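Local coordinates for eukaryotic translation initiation factor 2A (Schizosaccharomyces pombe, PDB 3WJ9), which probably directs initiator methionyl-tRNA to the 40S ribosomal subunit in a codon-dependent manner during translation initiation on a few specific mRNAs, at residues 167-179 with 217-229. Sequence-based numbering, arbitrary orientation.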
ATOM      1  N   GLY A 167     -24.976   6.739   4.520  1.00 79.44           N
ATOM      2  CA  GLY A 167     -24.088   7.873   4.669  1.00 83.00           C
ATOM      3  C   GLY A 167     -22.643   7.460   4.837  1.00 85.25           C
ATOM      4  O   GLY A 167     -21.909   8.063   5.610  1.00 86.89           O
ATOM      5  N   ILE A 168     -22.240   6.422   4.113  1.00 81.21           N
ATOM      6  CA  ILE A 168     -20.860   5.950   4.145  1.00 87.66           C
ATOM      7  C   ILE A 168     -19.917   6.867   3.378  1.00 94.60           C
ATOM      8  O   ILE A 168     -20.114   7.103   2.186  1.00 97.59           O
ATOM      9  CB  ILE A 168     -20.721   4.542   3.533  1.00 87.03           C
ATOM     10  CG1 ILE A 168     -21.500   3.509   4.348  1.00 84.11           C
ATOM     11  CG2 ILE A 168     -19.250   4.165   3.412  1.00 96.67           C
ATOM     12  CD1 ILE A 168     -21.862   2.259   3.558  1.00101.76           C
ATOM     13  N   SER A 169     -18.846   7.327   4.028  1.00 88.13           N
ATOM     14  CA  SER A 169     -17.805   8.107   3.336  1.00 95.97           C
ATOM     15  C   SER A 169     -16.584   7.300   2.844  1.00102.17           C
ATOM     16  O   SER A 169     -16.160   7.445   1.699  1.00110.76           O
ATOM     17  CB  SER A 169     -17.334   9.265   4.219  1.00101.58           C
ATOM     18  OG  SER A 169     -16.118   9.809   3.739  1.00113.53           O
ATOM     19  N   ASP A 170     -16.037   6.452   3.713  1.00 91.52           N
ATOM     20  CA  ASP A 170     -14.984   5.492   3.369  1.00 89.69           C
ATOM     21  C   ASP A 170     -15.128   4.147   4.088  1.00 76.90           C
ATOM     22  O   ASP A 170     -15.824   4.040   5.095  1.00 79.31           O
ATOM     23  CB  ASP A 170     -13.605   6.078   3.685  1.00102.14           C
ATOM     24  CG  ASP A 170     -13.429   7.481   3.148  1.00103.79           C
ATOM     25  OD1 ASP A 170     -14.103   7.821   2.153  1.00101.55           O
ATOM     26  OD2 ASP A 170     -12.616   8.244   3.717  1.00 91.46           O
ATOM     27  N   PHE A 171     -14.450   3.130   3.559  1.00 73.02           N
ATOM     28  CA  PHE A 171     -14.492   1.772   4.106  1.00 61.32           C
ATOM     29  C   PHE A 171     -13.148   1.058   3.930  1.00 57.47           C
ATOM     30  O   PHE A 171     -12.275   1.551   3.220  1.00 60.98           O
ATOM     31  CB  PHE A 171     -15.597   0.965   3.426  1.00 65.98           C
ATOM     32  CG  PHE A 171     -15.212   0.452   2.069  1.00 62.94           C
ATOM     33  CD1 PHE A 171     -15.047   1.327   1.011  1.00 69.71           C
ATOM     34  CD2 PHE A 171     -15.007  -0.900   1.850  1.00 52.31           C
ATOM     35  CE1 PHE A 171     -14.684   0.868  -0.239  1.00 61.84           C
ATOM     36  CE2 PHE A 171     -14.646  -1.365   0.600  1.00 50.97           C
ATOM     37  CZ  PHE A 171     -14.484  -0.479  -0.447  1.00 57.72           C
ATOM     38  N   ALA A 172     -12.992  -0.102   4.566  1.00 46.15           N
ATOM     39  CA  ALA A 172     -11.777  -0.906   4.417  1.00 40.32           C
ATOM     40  C   ALA A 172     -12.029  -2.376   4.747  1.00 46.87           C
ATOM     41  O   ALA A 172     -12.557  -2.699   5.810  1.00 57.29           O
ATOM     42  CB  ALA A 172     -10.661  -0.355   5.297  1.00 54.03           C
ATOM     43  N   LEU A 173     -11.639  -3.261   3.833  1.00 38.16           N
ATOM     44  CA  LEU A 173     -11.854  -4.698   4.002  1.00 35.42           C
ATOM     45  C   LEU A 173     -10.882  -5.321   5.002  1.00 46.94           C
ATOM     46  O   LEU A 173      -9.960  -4.659   5.478  1.00 68.15           O
ATOM     47  CB  LEU A 173     -11.733  -5.415   2.655  1.00 48.05           C
ATOM     48  CG  LEU A 173     -13.029  -5.747   1.914  1.00 47.36           C
ATOM     49  CD1 LEU A 173     -13.936  -4.533   1.849  1.00 55.35           C
ATOM     50  CD2 LEU A 173     -12.728  -6.258   0.514  1.00 50.36           C
ATOM     51  N   SER A 174     -11.098  -6.596   5.314  1.00 51.22           N
ATOM     52  CA  SER A 174     -10.206  -7.337   6.201  1.00 51.25           C
ATOM     53  C   SER A 174      -9.420  -8.391   5.425  1.00 61.04           C
ATOM     54  O   SER A 174      -9.991  -9.126   4.616  1.00 72.67           O
ATOM     55  CB  SER A 174     -10.999  -7.994   7.335  1.00 52.66           C
ATOM     56  OG  SER A 174     -10.179  -8.849   8.114  1.00 69.19           O
ATOM     57  N   PRO A 175      -8.103  -8.469   5.671  1.00 50.53           N
ATOM     58  CA  PRO A 175      -7.232  -9.434   4.997  1.00 48.64           C
ATOM     59  C   PRO A 175      -7.083 -10.739   5.775  1.00 57.76           C
ATOM     60  O   PRO A 175      -6.129 -11.484   5.558  1.00 64.26           O
ATOM     61  CB  PRO A 175      -5.895  -8.690   4.915  1.00 59.18           C
ATOM     62  CG  PRO A 175      -5.943  -7.650   6.032  1.00 43.43           C
ATOM     63  CD  PRO A 175      -7.344  -7.622   6.605  1.00 50.24           C
ATOM     64  N   GLY A 176      -8.022 -11.012   6.673  1.00 57.09           N
ATOM     65  CA  GLY A 176      -7.994 -12.241   7.442  1.00 56.43           C
ATOM     66  C   GLY A 176      -8.403 -13.439   6.610  1.00 69.32           C
ATOM     67  O   GLY A 176      -8.670 -13.312   5.416  1.00 72.45           O
ATOM     68  N   GLN A 177      -8.442 -14.610   7.237  1.00 73.05           N
ATOM     69  CA  GLN A 177      -8.915 -15.810   6.556  1.00 64.84           C
ATOM     70  C   GLN A 177     -10.415 -15.710   6.320  1.00 71.34           C
ATOM     71  O   GLN A 177     -10.897 -15.942   5.212  1.00 77.17           O
ATOM     72  CB  GLN A 177      -8.583 -17.069   7.360  1.00 64.82           C
ATOM     73  CG  GLN A 177      -7.147 -17.544   7.220  1.00 79.25           C
ATOM     74  CD  GLN A 177      -6.966 -18.977   7.686  1.00 82.94           C
ATOM     75  OE1 GLN A 177      -7.873 -19.567   8.271  1.00 94.20           O
ATOM     76  NE2 GLN A 177      -5.793 -19.542   7.425  1.00 74.94           N
ATOM     77  N   ASN A 178     -11.149 -15.359   7.372  1.00 71.72           N
ATOM     78  CA  ASN A 178     -12.574 -15.092   7.250  1.00 73.42           C
ATOM     79  C   ASN A 178     -12.809 -13.628   6.914  1.00 81.19           C
ATOM     80  O   ASN A 178     -12.287 -12.733   7.575  1.00 84.25           O
ATOM     81  CB  ASN A 178     -13.310 -15.472   8.531  1.00 73.55           C
ATOM     82  CG  ASN A 178     -13.574 -16.959   8.625  1.00 72.93           C
ATOM     83  OD1 ASN A 178     -14.444 -17.492   7.935  1.00 69.87           O
ATOM     84  ND2 ASN A 178     -12.818 -17.642   9.477  1.00 62.91           N
ATOM     85  N   HIS A 179     -13.602 -13.397   5.876  1.00 78.56           N
ATOM     86  CA  HIS A 179     -13.758 -12.066   5.306  1.00 65.79           C
ATOM     87  C   HIS A 179     -14.615 -11.156   6.181  1.00 73.74           C
ATOM     88  O   HIS A 179     -15.720 -11.522   6.576  1.00 76.29           O
ATOM     89  CB  HIS A 179     -14.361 -12.176   3.907  1.00 59.65           C
ATOM     90  CG  HIS A 179     -13.865 -13.356   3.128  1.00 71.80           C
ATOM     91  ND1 HIS A 179     -14.702 -14.159   2.383  1.00 84.90           N
ATOM     92  CD2 HIS A 179     -12.621 -13.868   2.978  1.00 72.15           C
ATOM     93  CE1 HIS A 179     -13.995 -15.116   1.809  1.00 84.75           C
ATOM     94  NE2 HIS A 179     -12.728 -14.961   2.154  1.00 74.13           N
ATOM     95  N   LYS A 217     -12.837  12.952   8.847  1.00 67.44           N
ATOM     96  CA  LYS A 217     -12.066  11.937   8.141  1.00 43.33           C
ATOM     97  C   LYS A 217     -11.761  10.740   9.032  1.00 60.38           C
ATOM     98  O   LYS A 217     -12.140  10.711  10.204  1.00 66.22           O
ATOM     99  CB  LYS A 217     -10.757  12.530   7.617  1.00 79.09           C
ATOM    100  CG  LYS A 217     -10.921  13.766   6.752  1.00 78.84           C
ATOM    101  CD  LYS A 217     -11.764  13.482   5.523  1.00 59.83           C
ATOM    102  CE  LYS A 217     -11.619  14.595   4.497  1.00 59.61           C
ATOM    103  NZ  LYS A 217     -11.906  15.937   5.075  1.00 55.40           N
ATOM    104  N   VAL A 218     -11.059   9.760   8.469  1.00 61.85           N
ATOM    105  CA  VAL A 218     -10.680   8.561   9.206  1.00 65.45           C
ATOM    106  C   VAL A 218      -9.535   7.844   8.487  1.00 65.21           C
ATOM    107  O   VAL A 218      -9.218   8.161   7.340  1.00 65.58           O
ATOM    108  CB  VAL A 218     -11.880   7.599   9.371  1.00 64.54           C
ATOM    109  CG1 VAL A 218     -12.029   6.715   8.144  1.00 64.21           C
ATOM    110  CG2 VAL A 218     -11.730   6.757  10.630  1.00 62.41           C
ATOM    111  N   GLN A 219      -8.908   6.888   9.168  1.00 53.67           N
ATOM    112  CA  GLN A 219      -7.881   6.053   8.555  1.00 38.35           C
ATOM    113  C   GLN A 219      -7.888   4.661   9.180  1.00 53.21           C
ATOM    114  O   GLN A 219      -7.739   4.515  10.391  1.00 63.63           O
ATOM    115  CB  GLN A 219      -6.501   6.701   8.698  1.00 55.34           C
ATOM    116  CG  GLN A 219      -5.414   6.049   7.863  1.00 56.89           C
ATOM    117  CD  GLN A 219      -4.217   6.958   7.663  1.00 59.50           C
ATOM    118  OE1 GLN A 219      -4.230   8.117   8.077  1.00 58.07           O
ATOM    119  NE2 GLN A 219      -3.177   6.439   7.021  1.00 50.91           N
ATOM    120  N   PHE A 220      -8.068   3.640   8.346  1.00 55.27           N
ATOM    121  CA  PHE A 220      -8.126   2.260   8.820  1.00 49.50           C
ATOM    122  C   PHE A 220      -6.801   1.536   8.626  1.00 56.56           C
ATOM    123  O   PHE A 220      -6.085   1.785   7.656  1.00 52.57           O
ATOM    124  CB  PHE A 220      -9.242   1.495   8.107  1.00 65.90           C
ATOM    125  CG  PHE A 220     -10.604   1.727   8.691  1.00 67.92           C
ATOM    126  CD1 PHE A 220     -10.897   1.317   9.979  1.00 62.68           C
ATOM    127  CD2 PHE A 220     -11.594   2.348   7.950  1.00 54.68           C
ATOM    128  CE1 PHE A 220     -12.147   1.525  10.521  1.00 63.29           C
ATOM    129  CE2 PHE A 220     -12.848   2.559   8.487  1.00 54.60           C
ATOM    130  CZ  PHE A 220     -13.126   2.147   9.774  1.00 61.38           C
ATOM    131  N   LYS A 221      -6.483   0.631   9.546  1.00 43.06           N
ATOM    132  CA  LYS A 221      -5.238  -0.124   9.466  1.00 40.98           C
ATOM    133  C   LYS A 221      -5.375  -1.531  10.042  1.00 52.15           C
ATOM    134  O   LYS A 221      -4.974  -1.786  11.177  1.00 54.53           O
ATOM    135  CB  LYS A 221      -4.116   0.623  10.190  1.00 49.33           C
ATOM    136  CG  LYS A 221      -2.839   0.763   9.381  1.00 51.76           C
ATOM    137  CD  LYS A 221      -2.648   2.192   8.901  1.00 46.94           C
ATOM    138  CE  LYS A 221      -1.439   2.317   7.995  1.00 45.75           C
ATOM    139  NZ  LYS A 221      -1.206   3.725   7.577  1.00 46.27           N
ATOM    140  N   TRP A 222      -5.942  -2.440   9.252  1.00 46.48           N
ATOM    141  CA  TRP A 222      -6.007  -3.849   9.631  1.00 36.78           C
ATOM    142  C   TRP A 222      -4.599  -4.441   9.692  1.00 43.15           C
ATOM    143  O   TRP A 222      -3.662  -3.887   9.116  1.00 54.66           O
ATOM    144  CB  TRP A 222      -6.868  -4.647   8.642  1.00 51.97           C
ATOM    145  CG  TRP A 222      -8.353  -4.551   8.862  1.00 58.33           C
ATOM    146  CD1 TRP A 222      -9.226  -3.717   8.225  1.00 61.03           C
ATOM    147  CD2 TRP A 222      -9.140  -5.333   9.769  1.00 57.62           C
ATOM    148  NE1 TRP A 222     -10.504  -3.925   8.683  1.00 56.12           N
ATOM    149  CE2 TRP A 222     -10.478  -4.913   9.635  1.00 62.03           C
ATOM    150  CE3 TRP A 222      -8.845  -6.347  10.685  1.00 56.14           C
ATOM    151  CZ2 TRP A 222     -11.515  -5.466  10.380  1.00 63.15           C
ATOM    152  CZ3 TRP A 222      -9.875  -6.891  11.428  1.00 56.45           C
ATOM    153  CH2 TRP A 222     -11.193  -6.453  11.269  1.00 65.10           C
ATOM    154  N   ASN A 223      -4.448  -5.559  10.396  1.00 39.44           N
ATOM    155  CA  ASN A 223      -3.188  -6.294  10.381  1.00 54.12           C
ATOM    156  C   ASN A 223      -3.315  -7.540   9.510  1.00 53.47           C
ATOM    157  O   ASN A 223      -4.423  -7.909   9.119  1.00 52.39           O
ATOM    158  CB  ASN A 223      -2.748  -6.663  11.803  1.00 52.21           C
ATOM    159  CG  ASN A 223      -3.857  -7.300  12.621  1.00 57.91           C
ATOM    160  OD1 ASN A 223      -5.021  -6.921  12.513  1.00 59.18           O
ATOM    161  ND2 ASN A 223      -3.496  -8.275  13.447  1.00 61.67           N
ATOM    162  N   ALA A 224      -2.180  -8.172   9.203  1.00 63.83           N
ATOM    163  CA  ALA A 224      -2.139  -9.351   8.335  1.00 60.16           C
ATOM    164  C   ALA A 224      -3.186 -10.381   8.741  1.00 59.07           C
ATOM    165  O   ALA A 224      -3.841 -10.988   7.894  1.00 66.98           O
ATOM    166  CB  ALA A 224      -0.752  -9.974   8.355  1.00 65.18           C
ATOM    167  N   LEU A 225      -3.340 -10.565  10.046  1.00 60.58           N
ATOM    168  CA  LEU A 225      -4.441 -11.350  10.579  1.00 56.56           C
ATOM    169  C   LEU A 225      -5.635 -10.427  10.783  1.00 55.76           C
ATOM    170  O   LEU A 225      -5.574  -9.491  11.575  1.00 63.66           O
ATOM    171  CB  LEU A 225      -4.035 -12.030  11.888  1.00 64.89           C
ATOM    172  CG  LEU A 225      -2.779 -12.898  11.771  1.00 72.90           C
ATOM    173  CD1 LEU A 225      -2.400 -13.513  13.110  1.00 55.35           C
ATOM    174  CD2 LEU A 225      -2.970 -13.975  10.713  1.00 79.38           C
ATOM    175  N   GLY A 226      -6.717 -10.680  10.056  1.00 47.43           N
ATOM    176  CA  GLY A 226      -7.880  -9.810  10.097  1.00 55.13           C
ATOM    177  C   GLY A 226      -8.654  -9.873  11.399  1.00 65.28           C
ATOM    178  O   GLY A 226      -9.853 -10.152  11.406  1.00 70.97           O
ATOM    179  N   THR A 227      -7.971  -9.590  12.503  1.00 70.23           N
ATOM    180  CA  THR A 227      -8.586  -9.663  13.821  1.00 47.37           C
ATOM    181  C   THR A 227      -8.656  -8.291  14.485  1.00 52.02           C
ATOM    182  O   THR A 227      -9.681  -7.921  15.058  1.00 65.78           O
ATOM    183  CB  THR A 227      -7.819 -10.631  14.741  1.00 53.81           C
ATOM    184  OG1 THR A 227      -6.487 -10.145  14.945  1.00 60.97           O
ATOM    185  CG2 THR A 227      -7.756 -12.017  14.119  1.00 60.31           C
ATOM    186  N   SER A 228      -7.564  -7.540  14.401  1.00 58.44           N
ATOM    187  CA  SER A 228      -7.474  -6.241  15.060  1.00 53.99           C
ATOM    188  C   SER A 228      -7.484  -5.098  14.051  1.00 49.85           C
ATOM    189  O   SER A 228      -7.164  -5.298  12.883  1.00 55.73           O
ATOM    190  CB  SER A 228      -6.215  -6.180  15.920  1.00 62.99           C
ATOM    191  OG  SER A 228      -6.236  -7.184  16.920  1.00 66.36           O
ATOM    192  N   LEU A 229      -7.842  -3.896  14.494  1.00 45.04           N
ATOM    193  CA  LEU A 229      -7.994  -2.785  13.558  1.00 42.62           C
ATOM    194  C   LEU A 229      -7.764  -1.404  14.172  1.00 52.67           C
ATOM    195  O   LEU A 229      -8.536  -0.953  15.022  1.00 70.78           O
ATOM    196  CB  LEU A 229      -9.387  -2.830  12.932  1.00 48.42           C
ATOM    197  CG  LEU A 229      -9.790  -1.605  12.114  1.00 52.27           C
ATOM    198  CD1 LEU A 229      -8.937  -1.478  10.861  1.00 54.21           C
ATOM    199  CD2 LEU A 229     -11.259  -1.689  11.771  1.00 59.61           C
TER
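Ser174 lies over the indole of Trp222: its CB stands 3.9 Å from the centroid of the six-membered ring, 11° off the ring normal, a CH-pi contact. Leu229 CB covers the other face of the same indole, so the ring is sandwiched between one residue of each segment, which limits its rotation. Trp222 CG is set anti to the carbonyl carbon (chi1 -81°), which swings the indole across towards 167-179. There the five-membered ring runs up against backbone, with CD1 3.0 Å from Leu173 O; NE1 is also near that oxygen, but the angle is too poor for a hydrogen bond. Pro175 meets the base of the same side chain obliquely, its CD 3.6 Å from Trp222 CB, while its CG rests on Asn223 O. Two neighbouring blades of the eIF2A beta-propeller meet here through their first strands, 170-173 and 220-222, whose axes run in the same direction and come within 7.9 Å, joined by side chains rather than by backbone pairing. Earlier in the two strands, Ala172 CB fits against Phe220, 3.7 Å from its CB and almost as near to CG and CD2. Replacing Trp222 by an alanine would probably leave Ser174 and Leu229 without the flat surface that separates them and open a gap between the two blades. Beyond the indole, the turns after the two strands come together at Gly176 and Gly226, the latter the centre of an inverse gamma turn. With Ser174 OG anti to the backbone N (chi1 173°), the hydroxyl reaches Gly226 CA at 3.2 Å and accepts a weak bond from Gly176 N.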